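Local coordinates for BepC protein (Bartonella tribocorum, PDB 4WGJ) that probably transfers AMP from ATP to hydroxyl side chains of target proteins, through the Fic domain that makes up much of this fragment of a Bartonella effector, at residues 44-47 against 48-51; 134-137 against 138-142; 159-162 against 163-166; 191-195 against 196-200. All blocks are in the same frame, centred on the assembly; numbering follows the deposited sequence.

Contact 1 of 4, residues 44-47 against 48-51; sequences EAVN and FRHE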
loop_
_atom_site.group_PDB
_atom_site.type_symbol
_atom_site.label_atom_id
_atom_site.label_comp_id
_atom_site.label_asym_id
_atom_site.label_seq_id
_atom_site.Cartn_x
_atom_site.Cartn_y
_atom_site.Cartn_z
ATOM N N GLU A 44 4.449 14.497 -2.235
ATOM C CA GLU A 44 3.141 14.246 -2.831
ATOM C C GLU A 44 2.115 13.857 -1.767
ATOM O O GLU A 44 0.927 14.148 -1.905
ATOM C CB GLU A 44 3.232 13.159 -3.902
ATOM C CG GLU A 44 4.117 13.556 -5.088
ATOM C CD GLU A 44 3.816 14.958 -5.601
ATOM O OE1 GLU A 44 2.663 15.203 -6.008
ATOM O OE2 GLU A 44 4.729 15.821 -5.586
ATOM N N ALA A 45 2.581 13.226 -0.694
ATOM C CA ALA A 45 1.694 12.824 0.401
ATOM C C ALA A 45 1.133 14.039 1.140
ATOM O O ALA A 45 -0.025 14.048 1.556
ATOM C CB ALA A 45 2.427 11.911 1.364
ATOM N N VAL A 46 1.960 15.062 1.319
ATOM C CA VAL A 46 1.483 16.302 1.932
ATOM C C VAL A 46 0.283 16.824 1.142
ATOM O O VAL A 46 -0.745 17.152 1.723
ATOM C CB VAL A 46 2.595 17.374 2.001
ATOM C CG1 VAL A 46 2.051 18.694 2.532
ATOM C CG2 VAL A 46 3.743 16.883 2.870
ATOM N N ASN A 47 0.414 16.874 -0.181
ATOM C CA ASN A 47 -0.671 17.323 -1.054
ATOM C C ASN A 47 -1.909 16.436 -0.993
ATOM O O ASN A 47 -3.043 16.919 -0.976
ATOM C CB ASN A 47 -0.196 17.384 -2.506
ATOM C CG ASN A 47 0.839 18.460 -2.736
ATOM O OD1 ASN A 47 0.830 19.497 -2.073
ATOM N ND2 ASN A 47 1.742 18.216 -3.681
ATOM N N PHE A 48 -1.701 15.127 -0.996
ATOM C CA PHE A 48 -2.854 14.247 -1.060
ATOM C C PHE A 48 -3.675 14.293 0.239
ATOM O O PHE A 48 -4.876 14.047 0.221
ATOM C CB PHE A 48 -2.447 12.804 -1.383
ATOM C CG PHE A 48 -3.585 12.001 -1.939
ATOM C CD1 PHE A 48 -3.950 12.133 -3.275
ATOM C CD2 PHE A 48 -4.345 11.184 -1.116
ATOM C CE1 PHE A 48 -5.030 11.421 -3.787
ATOM C CE2 PHE A 48 -5.417 10.479 -1.609
ATOM C CZ PHE A 48 -5.771 10.594 -2.947
ATOM N N ARG A 49 -3.041 14.633 1.359
ATOM C CA ARG A 49 -3.771 14.733 2.620
ATOM C C ARG A 49 -4.883 15.781 2.595
ATOM O O ARG A 49 -5.828 15.704 3.382
ATOM C CB ARG A 49 -2.813 15.039 3.768
ATOM C CG ARG A 49 -2.011 13.823 4.151
ATOM C CD ARG A 49 -1.165 14.009 5.401
ATOM N NE ARG A 49 -0.367 12.802 5.568
ATOM C CZ ARG A 49 0.920 12.686 5.256
ATOM N NH1 ARG A 49 1.612 13.734 4.811
ATOM N NH2 ARG A 49 1.524 11.517 5.423
ATOM N N HIS A 50 -4.773 16.742 1.683
ATOM C CA HIS A 50 -5.748 17.822 1.575
ATOM C C HIS A 50 -6.947 17.460 0.690
ATOM O O HIS A 50 -7.966 18.154 0.715
ATOM C CB HIS A 50 -5.075 19.084 1.021
ATOM C CG HIS A 50 -4.053 19.678 1.938
ATOM N ND1 HIS A 50 -4.285 19.883 3.281
ATOM C CD2 HIS A 50 -2.797 20.126 1.701
ATOM C CE1 HIS A 50 -3.214 20.425 3.834
ATOM N NE2 HIS A 50 -2.298 20.583 2.896
ATOM N N GLU A 51 -6.829 16.395 -0.098
ATOM C CA GLU A 51 -7.946 15.962 -0.943
ATOM C C GLU A 51 -9.158 15.588 -0.097
ATOM O O GLU A 51 -9.021 14.980 0.964
ATOM C CB GLU A 51 -7.547 14.777 -1.822
ATOM C CG GLU A 51 -6.607 15.113 -2.983
ATOM C CD GLU A 51 -7.364 15.586 -4.220
ATOM O OE1 GLU A 51 -8.575 15.283 -4.335
ATOM O OE2 GLU A 51 -6.750 16.258 -5.075
#

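Contact 2 of 4, residues 134-137 against 138-142; sequences SHQE and FAENA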
loop_
_atom_site.group_PDB
_atom_site.type_symbol
_atom_site.label_atom_id
_atom_site.label_comp_id
_atom_site.label_asym_id
_atom_site.label_seq_id
_atom_site.Cartn_x
_atom_site.Cartn_y
_atom_site.Cartn_z
ATOM N N SER A 134 -16.448 4.453 17.825
ATOM C CA SER A 134 -15.567 4.988 18.859
ATOM C C SER A 134 -14.102 4.850 18.449
ATOM O O SER A 134 -13.794 4.221 17.438
ATOM C CB SER A 134 -15.810 4.274 20.189
ATOM O OG SER A 134 -15.358 2.930 20.116
ATOM N N HIS A 135 -13.215 5.452 19.237
ATOM C CA HIS A 135 -11.775 5.304 19.074
ATOM C C HIS A 135 -11.368 3.836 18.986
ATOM O O HIS A 135 -10.679 3.416 18.043
ATOM C CB HIS A 135 -11.041 5.981 20.242
ATOM C CG HIS A 135 -9.621 5.529 20.405
ATOM N ND1 HIS A 135 -8.632 5.836 19.496
ATOM C CD2 HIS A 135 -9.028 4.786 21.371
ATOM C CE1 HIS A 135 -7.490 5.300 19.893
ATOM N NE2 HIS A 135 -7.703 4.659 21.028
ATOM N N GLN A 136 -11.808 3.063 19.972
ATOM C CA GLN A 136 -11.433 1.659 20.086
ATOM C C GLN A 136 -11.978 0.838 18.925
ATOM O O GLN A 136 -11.274 0.004 18.355
ATOM C CB GLN A 136 -11.931 1.078 21.410
ATOM C CG GLN A 136 -11.459 -0.334 21.643
ATOM C CD GLN A 136 -9.946 -0.434 21.609
ATOM O OE1 GLN A 136 -9.257 0.126 22.464
ATOM N NE2 GLN A 136 -9.421 -1.137 20.611
ATOM N N GLU A 137 -13.239 1.081 18.586
ATOM C CA GLU A 137 -13.889 0.371 17.492
ATOM C C GLU A 137 -13.237 0.693 16.159
ATOM O O GLU A 137 -13.041 -0.196 15.328
ATOM C CB GLU A 137 -15.375 0.716 17.437
ATOM C CG GLU A 137 -16.171 0.219 18.633
ATOM C CD GLU A 137 -17.517 0.901 18.743
ATOM O OE1 GLU A 137 -17.732 1.913 18.032
ATOM O OE2 GLU A 137 -18.353 0.433 19.544
ATOM N N PHE A 138 -12.918 1.964 15.936
ATOM C CA PHE A 138 -12.258 2.322 14.691
ATOM C C PHE A 138 -10.881 1.671 14.602
ATOM O O PHE A 138 -10.517 1.129 13.568
ATOM C CB PHE A 138 -12.100 3.835 14.527
ATOM C CG PHE A 138 -11.345 4.205 13.281
ATOM C CD1 PHE A 138 -12.004 4.299 12.064
ATOM C CD2 PHE A 138 -9.970 4.405 13.315
ATOM C CE1 PHE A 138 -11.307 4.612 10.903
ATOM C CE2 PHE A 138 -9.275 4.720 12.163
ATOM C CZ PHE A 138 -9.942 4.819 10.959
ATOM N N ALA A 139 -10.117 1.731 15.688
ATOM C CA ALA A 139 -8.759 1.191 15.669
ATOM C C ALA A 139 -8.776 -0.303 15.350
ATOM O O ALA A 139 -7.946 -0.804 14.579
ATOM C CB ALA A 139 -8.072 1.457 16.997
ATOM N N GLU A 140 -9.738 -1.005 15.937
ATOM C CA GLU A 140 -9.887 -2.447 15.716
ATOM C C GLU A 140 -10.209 -2.775 14.270
ATOM O O GLU A 140 -9.567 -3.628 13.639
ATOM C CB GLU A 140 -10.998 -3.002 16.598
ATOM C CG GLU A 140 -10.560 -3.791 17.783
ATOM C CD GLU A 140 -11.748 -4.419 18.465
ATOM O OE1 GLU A 140 -11.869 -5.659 18.413
ATOM O OE2 GLU A 140 -12.576 -3.666 19.016
ATOM N N ASN A 141 -11.242 -2.116 13.753
ATOM C CA ASN A 141 -11.661 -2.326 12.368
ATOM C C ASN A 141 -10.626 -1.865 11.353
ATOM O O ASN A 141 -10.438 -2.506 10.319
ATOM C CB ASN A 141 -12.985 -1.613 12.106
ATOM C CG ASN A 141 -14.168 -2.376 12.665
ATOM O OD1 ASN A 141 -14.692 -3.281 12.016
ATOM N ND2 ASN A 141 -14.571 -2.044 13.883
ATOM N N ALA A 142 -9.943 -0.765 11.654
ATOM C CA ALA A 142 -8.925 -0.227 10.748
ATOM C C ALA A 142 -7.737 -1.171 10.618
ATOM O O ALA A 142 -7.186 -1.322 9.528
ATOM C CB ALA A 142 -8.459 1.156 11.220
#

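Contact 3 of 4, residues 159-162 against 163-166; sequences NGRA and NRMF. With ANP (phosphoaminophosphonic acid-adenylate ester), chain B; GLY (glycine), chain D.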
loop_
_atom_site.group_PDB
_atom_site.type_symbol
_atom_site.label_atom_id
_atom_site.label_comp_id
_atom_site.label_asym_id
_atom_site.label_seq_id
_atom_site.Cartn_x
_atom_site.Cartn_y
_atom_site.Cartn_z
ATOM N N ASN A 159 3.568 -0.403 -1.933
ATOM C CA ASN A 159 2.367 -0.882 -1.255
ATOM C C ASN A 159 2.187 -0.302 0.136
ATOM O O ASN A 159 1.092 0.117 0.487
ATOM C CB ASN A 159 2.390 -2.407 -1.164
ATOM C CG ASN A 159 2.262 -3.048 -2.515
ATOM O OD1 ASN A 159 1.166 -3.128 -3.055
ATOM N ND2 ASN A 159 3.369 -3.485 -3.073
ATOM N N GLY A 160 3.258 -0.304 0.923
ATOM C CA GLY A 160 3.191 0.217 2.277
ATOM C C GLY A 160 2.761 1.663 2.283
ATOM O O GLY A 160 1.852 2.057 3.010
ATOM N N ARG A 161 3.419 2.470 1.466
ATOM C CA ARG A 161 3.094 3.891 1.456
ATOM C C ARG A 161 1.677 4.144 0.935
ATOM O O ARG A 161 0.944 4.963 1.496
ATOM C CB ARG A 161 4.143 4.653 0.651
ATOM C CG ARG A 161 5.438 4.830 1.471
ATOM C CD ARG A 161 6.658 5.226 0.645
ATOM N NE ARG A 161 7.170 4.101 -0.133
ATOM C CZ ARG A 161 8.227 4.175 -0.933
ATOM N NH1 ARG A 161 8.876 5.329 -1.060
ATOM N NH2 ARG A 161 8.622 3.103 -1.617
ATOM N N ALA A 162 1.257 3.430 -0.101
ATOM C CA ALA A 162 -0.104 3.637 -0.579
ATOM C C ALA A 162 -1.137 3.170 0.451
ATOM O O ALA A 162 -2.150 3.839 0.683
ATOM C CB ALA A 162 -0.322 2.932 -1.907
ATOM N N ASN A 163 -0.890 2.015 1.061
ATOM C CA ASN A 163 -1.811 1.463 2.044
ATOM C C ASN A 163 -1.927 2.362 3.278
ATOM O O ASN A 163 -3.015 2.543 3.841
ATOM C CB ASN A 163 -1.349 0.068 2.474
ATOM C CG ASN A 163 -1.557 -0.979 1.404
ATOM O OD1 ASN A 163 -2.299 -0.765 0.447
ATOM N ND2 ASN A 163 -0.912 -2.141 1.575
ATOM N N ARG A 164 -0.796 2.891 3.736
ATOM C CA ARG A 164 -0.835 3.783 4.896
ATOM C C ARG A 164 -1.619 5.062 4.579
ATOM O O ARG A 164 -2.419 5.523 5.399
ATOM C CB ARG A 164 0.583 4.093 5.378
ATOM C CG ARG A 164 1.249 2.823 5.920
ATOM C CD ARG A 164 2.477 3.083 6.767
ATOM N NE ARG A 164 3.566 3.685 6.020
ATOM C CZ ARG A 164 4.473 3.004 5.316
ATOM N NH1 ARG A 164 4.423 1.672 5.247
ATOM N NH2 ARG A 164 5.434 3.665 4.682
ATOM N N MET A 165 -1.436 5.617 3.388
ATOM C CA MET A 165 -2.226 6.791 3.017
ATOM C C MET A 165 -3.721 6.455 2.909
ATOM O O MET A 165 -4.576 7.242 3.318
ATOM C CB MET A 165 -1.715 7.392 1.702
ATOM C CG MET A 165 -2.528 8.581 1.219
ATOM S SD MET A 165 -2.479 9.984 2.380
ATOM C CE MET A 165 -0.735 10.359 2.352
ATOM N N PHE A 166 -4.039 5.286 2.352
ATOM C CA PHE A 166 -5.428 4.833 2.325
ATOM C C PHE A 166 -6.037 4.895 3.734
ATOM O O PHE A 166 -7.176 5.338 3.918
ATOM C CB PHE A 166 -5.489 3.413 1.761
ATOM C CG PHE A 166 -6.884 2.886 1.502
ATOM C CD1 PHE A 166 -7.647 2.342 2.532
ATOM C CD2 PHE A 166 -7.390 2.844 0.208
ATOM C CE1 PHE A 166 -8.905 1.809 2.284
ATOM C CE2 PHE A 166 -8.652 2.319 -0.052
ATOM C CZ PHE A 166 -9.411 1.792 0.982
HETATM P PG ANP B . 7.687 0.970 2.866
HETATM O O1G ANP B . 7.642 2.543 2.947
HETATM O O2G ANP B . 8.868 0.510 3.676
HETATM O O3G ANP B . 6.356 0.401 3.478
HETATM P PB ANP B . 6.841 0.420 0.058
HETATM O O1B ANP B . 5.927 1.583 0.270
HETATM O O2B ANP B . 7.578 0.485 -1.312
HETATM N N3B ANP B . 8.000 0.384 1.283
HETATM P PA ANP B . 6.486 -2.318 -0.467
HETATM O O1A ANP B . 7.957 -2.498 -0.333
HETATM O O2A ANP B . 5.886 -2.672 -1.821
HETATM O O3A ANP B . 5.975 -0.891 0.019
HETATM O "O5'" ANP B . 5.789 -3.196 0.658
HETATM C "C5'" ANP B . 6.229 -3.039 2.029
HETATM C "C4'" ANP B . 5.216 -3.612 2.988
HETATM O "O4'" ANP B . 5.412 -5.046 3.106
HETATM C "C3'" ANP B . 5.320 -3.042 4.407
HETATM O "O3'" ANP B . 4.044 -2.762 4.977
HETATM C "C2'" ANP B . 6.055 -4.151 5.164
HETATM O "O2'" ANP B . 5.792 -4.142 6.562
HETATM C "C1'" ANP B . 5.479 -5.385 4.478
HETATM N N9 ANP B . 6.299 -6.582 4.654
HETATM C C8 ANP B . 7.669 -6.651 4.663
HETATM N N7 ANP B . 8.142 -7.857 4.868
HETATM C C5 ANP B . 7.005 -8.639 5.007
HETATM C C6 ANP B . 6.817 -10.015 5.250
HETATM N N6 ANP B . 7.821 -10.883 5.392
HETATM N N1 ANP B . 5.548 -10.472 5.337
HETATM C C2 ANP B . 4.542 -9.605 5.200
HETATM N N3 ANP B . 4.595 -8.291 4.971
HETATM C C4 ANP B . 5.860 -7.867 4.883
HETATM N N GLY D . 8.044 2.191 7.324
HETATM C CA GLY D . 7.856 3.434 8.049
HETATM C C GLY D . 6.451 3.559 8.603
HETATM O O GLY D . 6.083 4.555 9.229
HETATM O OXT GLY D . 5.638 2.652 8.435
#

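Contact 4 of 4, residues 191-195 against 196-200; sequences ACIEA and MQYGN. With ANP (phosphoaminophosphonic acid-adenylate ester), chain B.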
loop_
_atom_site.group_PDB
_atom_site.type_symbol
_atom_site.label_atom_id
_atom_site.label_comp_id
_atom_site.label_asym_id
_atom_site.label_seq_id
_atom_site.Cartn_x
_atom_site.Cartn_y
_atom_site.Cartn_z
ATOM N N ALA A 191 4.740 -5.757 12.949
ATOM C CA ALA A 191 3.286 -5.921 12.940
ATOM C C ALA A 191 2.809 -6.646 11.685
ATOM O O ALA A 191 1.954 -7.534 11.755
ATOM C CB ALA A 191 2.589 -4.565 13.061
ATOM N N CYS A 192 3.363 -6.263 10.538
ATOM C CA CYS A 192 2.973 -6.865 9.264
ATOM C C CYS A 192 3.348 -8.344 9.190
ATOM O O CYS A 192 2.540 -9.184 8.772
ATOM C CB CYS A 192 3.621 -6.108 8.111
ATOM S SG CYS A 192 2.855 -4.479 7.837
ATOM N N ILE A 193 4.576 -8.652 9.602
ATOM C CA ILE A 193 5.057 -10.033 9.568
ATOM C C ILE A 193 4.272 -10.920 10.537
ATOM O O ILE A 193 3.847 -12.024 10.180
ATOM C CB ILE A 193 6.563 -10.093 9.888
ATOM C CG1 ILE A 193 7.367 -9.481 8.737
ATOM C CG2 ILE A 193 7.015 -11.540 10.163
ATOM C CD1 ILE A 193 8.876 -9.444 8.996
ATOM N N GLU A 194 4.054 -10.448 11.761
ATOM C CA GLU A 194 3.301 -11.248 12.722
ATOM C C GLU A 194 1.906 -11.577 12.190
ATOM O O GLU A 194 1.426 -12.703 12.338
ATOM C CB GLU A 194 3.196 -10.531 14.076
ATOM C CG GLU A 194 4.489 -10.539 14.862
ATOM C CD GLU A 194 4.797 -11.907 15.468
ATOM O OE1 GLU A 194 3.854 -12.685 15.739
ATOM O OE2 GLU A 194 5.985 -12.203 15.675
ATOM N N ALA A 195 1.262 -10.600 11.569
ATOM C CA ALA A 195 -0.079 -10.806 11.032
ATOM C C ALA A 195 -0.068 -11.776 9.869
ATOM O O ALA A 195 -0.825 -12.749 9.851
ATOM C CB ALA A 195 -0.686 -9.482 10.591
ATOM N N MET A 196 0.782 -11.514 8.884
ATOM C CA MET A 196 0.660 -12.238 7.624
ATOM C C MET A 196 1.418 -13.559 7.625
ATOM O O MET A 196 0.957 -14.547 7.046
ATOM C CB MET A 196 1.143 -11.371 6.466
ATOM C CG MET A 196 0.880 -12.018 5.121
ATOM S SD MET A 196 1.334 -10.935 3.767
ATOM C CE MET A 196 2.407 -12.048 2.860
ATOM N N GLN A 197 2.585 -13.579 8.263
ATOM C CA GLN A 197 3.394 -14.799 8.287
ATOM C C GLN A 197 2.995 -15.750 9.402
ATOM O O GLN A 197 3.096 -16.979 9.247
ATOM C CB GLN A 197 4.890 -14.468 8.424
ATOM C CG GLN A 197 5.459 -13.653 7.277
ATOM C CD GLN A 197 5.353 -14.349 5.945
ATOM O OE1 GLN A 197 5.475 -15.577 5.859
ATOM N NE2 GLN A 197 5.111 -13.569 4.889
ATOM N N TYR A 198 2.556 -15.196 10.527
ATOM C CA TYR A 198 2.387 -16.016 11.724
ATOM C C TYR A 198 0.965 -16.053 12.281
ATOM O O TYR A 198 0.696 -16.755 13.257
ATOM C CB TYR A 198 3.368 -15.538 12.794
ATOM C CG TYR A 198 4.797 -15.619 12.309
ATOM C CD1 TYR A 198 5.277 -16.782 11.718
ATOM C CD2 TYR A 198 5.652 -14.526 12.398
ATOM C CE1 TYR A 198 6.575 -16.867 11.254
ATOM C CE2 TYR A 198 6.955 -14.601 11.924
ATOM C CZ TYR A 198 7.409 -15.778 11.359
ATOM O OH TYR A 198 8.705 -15.876 10.890
ATOM N N GLY A 199 0.051 -15.326 11.650
ATOM C CA GLY A 199 -1.345 -15.360 12.053
ATOM C C GLY A 199 -1.610 -14.695 13.389
ATOM O O GLY A 199 -2.582 -15.018 14.070
ATOM N N ASN A 200 -0.745 -13.755 13.762
ATOM C CA ASN A 200 -0.861 -13.033 15.027
ATOM C C ASN A 200 -1.171 -11.565 14.775
ATOM O O ASN A 200 -0.278 -10.800 14.400
ATOM C CB ASN A 200 0.429 -13.156 15.835
ATOM C CG ASN A 200 0.426 -12.290 17.087
ATOM O OD1 ASN A 200 -0.629 -11.897 17.595
ATOM N ND2 ASN A 200 1.611 -11.993 17.590
HETATM P PG ANP B . 7.687 0.970 2.866
HETATM O O1G ANP B . 7.642 2.543 2.947
HETATM O O2G ANP B . 8.868 0.510 3.676
HETATM O O3G ANP B . 6.356 0.401 3.478
HETATM P PB ANP B . 6.841 0.420 0.058
HETATM O O1B ANP B . 5.927 1.583 0.270
HETATM O O2B ANP B . 7.578 0.485 -1.312
HETATM N N3B ANP B . 8.000 0.384 1.283
HETATM P PA ANP B . 6.486 -2.318 -0.467
HETATM O O1A ANP B . 7.957 -2.498 -0.333
HETATM O O2A ANP B . 5.886 -2.672 -1.821
HETATM O O3A ANP B . 5.975 -0.891 0.019
HETATM O "O5'" ANP B . 5.789 -3.196 0.658
HETATM C "C5'" ANP B . 6.229 -3.039 2.029
HETATM C "C4'" ANP B . 5.216 -3.612 2.988
HETATM O "O4'" ANP B . 5.412 -5.046 3.106
HETATM C "C3'" ANP B . 5.320 -3.042 4.407
HETATM O "O3'" ANP B . 4.044 -2.762 4.977
HETATM C "C2'" ANP B . 6.055 -4.151 5.164
HETATM O "O2'" ANP B . 5.792 -4.142 6.562
HETATM C "C1'" ANP B . 5.479 -5.385 4.478
HETATM N N9 ANP B . 6.299 -6.582 4.654
HETATM C C8 ANP B . 7.669 -6.651 4.663
HETATM N N7 ANP B . 8.142 -7.857 4.868
HETATM C C5 ANP B . 7.005 -8.639 5.007
HETATM C C6 ANP B . 6.817 -10.015 5.250
HETATM N N6 ANP B . 7.821 -10.883 5.392
HETATM N N1 ANP B . 5.548 -10.472 5.337
HETATM C C2 ANP B . 4.542 -9.605 5.200
HETATM N N3 ANP B . 4.595 -8.291 4.971
HETATM C C4 ANP B . 5.860 -7.867 4.883
HETATM O O HOH W 1 0.184 -8.131 13.869
#

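Contact 1 of 4, residues 44-47 against 48-51
Arg49 folds back against Ala45, and backbone hydrogen bonds join the same two residues. Arg49 N donates to Ala45 O at 3.1 Å and more weakly to Val46 O, while Phe48 N reaches Glu44 O at 2.9 Å. One residue further on the spacing shortens: His50 N bonds to Asn47 O at 3.2 Å, coming from above the carbonyl plane at a C=O...N angle of 119°. The Phe48 and Arg49 bonds lie where helix 30-48 runs out. The chain leaves it through a type I beta turn from Phe48 to Glu51, closed by Glu51 N on Phe48 O at 3.1 Å.

The side chains lie on the same carbonyls. The Arg49 chain runs extended from CG to NE, with CG 3.3 Å from Ala45 O, and Ala45 O also lies over one face of the guanidinium. Arg49 NH1 ends 4.0 Å from Ala45 CB, whereas Arg49 NE forms a salt bridge with Glu168. The His50 ring brings CD2 to 3.6 Å from Val46 O. Phe48 takes another course: with CG anti to the backbone N (chi1 -159°), its ring leads away from 44-47 to Tyr61, Ile65 and Met165, and Glu51 CG sits over one face.

Contact 2 of 4, residues 134-137 against 138-142
Asn141 reaches back one helical turn to grip Glu137 O. Its CB lies 3.5 Å from Glu137 O, Asn141 CG is 3.6 Å from it, and ND2 closes on that oxygen at 2.8 Å in a nearly straight bond (169° at the hydrogen). Having CG beside the backbone N (chi1 -78°) folds the amide back along the helix, and Glu137 O lies close to the amide plane. Asn141 OD1, at the other branch of the tip, takes a hydrogen bond from Lys127. Asn141 N also donates to Glu137 O, from the opposite face of the carbonyl, so this one acceptor serves two donors of a single residue.

The stretch is the first turns of the helix starting at His135. Ser134 is its N-cap: OG accepts from Glu137 N at 3.2 Å, and Glu137 OE1 in return accepts from Ser134 N at 2.9 Å, a capping box. Regular bonds then follow, such as Phe138 N to Ser134 O. Phe138 turns its ring away from the first turn, with Ala142 CB over one face and a stack with His176.

The capping box supplies an acceptor for Glu137 N, a first-turn amide with no helical carbonyl to bond to, and one for Ser134 N, and the carboxylate of Glu137 stands where the helix dipole would probably favour its negative charge. The second donor on Glu137 O ties the Asn141 amide to the backbone.

Contact 3 of 4, residues 159-162 against 163-166
Asn163 N bonds to Asn159 O and Arg164 N to Gly160 O, and the regular pattern continues with Met165 N on Arg161 O and Phe166 N on Ala162 O: the first two turns of an alpha-helix. The backbone N-H groups at its N-terminal end point at the nucleotide analogue. Asn159 N meets O2A, Gly160 N meets O3A at 2.9 Å and Arg161 N meets O1B, so the phosphates sit where the helix dipole would probably help hold their charge. Asn159 to Arg164 form the end of the Fic motif, HxFx(D/E)GNGRxxR, with a lysine here at the acidic position.

Asn159 ND2 adds a second bond to O2A, at 2.9 Å, and also donates to Phe155 O, which helps fix the amide. The Arg161 chain, bent at chi3 (-74°), lays its guanidinium edge along the beta-phosphate, NE on O1B at 2.8 Å and NH2 on O2B at 2.8 Å. Arg164 does the same for the gamma-phosphate, NH1 to O3G at 2.9 Å and NH2 to O1G at 3.0 Å. The two guanidinium planes are only 12° apart, and Arg161 CG packs on Arg164 NH2 at 3.4 Å. Gly160 O lies over one face of Arg164; bound glycine OXT stands 3.2 Å above the centre of the other.

Asn163 ND2 bonds to Glu150 of helix 135-152, Phe166 rests on Leu62 of helix 59-70, and Met165 faces helix 30-48 and touches Ile65 of helix 59-70.

Contact 4 of 4, residues 191-195 against 196-200
The Tyr198 ring takes Ile193 CG2 obliquely, its CE2 3.5 Å from that methyl, the two side chains lying side by side. Gln197 CB sits 3.8 Å above the centre of one ring face. The adenine of the nucleotide analogue has Ile193 CG1 over one face, 3.6 Å from C6; at its rim Met196 SD comes 3.8 Å from C2 and Gln197 NE2 donates to N1 at 3.2 Å. The Gln197 chain, bent at chi2 (-61°), turns that amide toward adenine, and OE1 anchors it on Ala105 N. The third flat pair is Glu194 and Asn200, with carboxylate and amide planes 78° apart: Asn200 ND2 donates a hydrogen bond to Glu194 OE1 at 3.0 Å, from above the carboxylate plane.

Here the helix starting at residue 185 runs out. Met196 N on Cys192 O and Gln197 N on Ile193 O are regular bonds, but Tyr198 N makes only weak ones, to Ile193 O and Glu194 O. Gly199 then takes a left-handed conformation (phi 70°), and Asn200 N swings back to Glu194 O at 2.8 Å. A water donates to both Ala191 O and Asn200 O.

Glu194 thus holds Asn200 at two points, backbone and side chain, while Asn200 OD1 caps Gln202 N in the next helix. One face of the helix end gives adenine an apolar cover and a donor matched to N1, consistent with recognition of an adenine nucleotide.

How the contacts relate
Contacts 3 and 4 grip the two ends of the nucleotide analogue: 159-166 holds the phosphates and 191-200 the adenine, with centres about 17 Å apart and nearest atoms about 7 Å apart. Contact 1 touches contact 3, Ala45 CB lying 3.7 Å from Met165 CE, so the end of helix 30-48 packs against the phosphate-binding helix; the Ala45 side chain is still about 11 Å from the nucleotide. Contact 2 touches none of the others. It opens helix 135-152 about 8 Å, between nearest atoms, from contact 3, and that same helix supplies Glu150, which binds both the nucleotide and Asn163. Contacts 1 and 4 lie on opposite sides of the chain's centre, their centres about 29 Å apart.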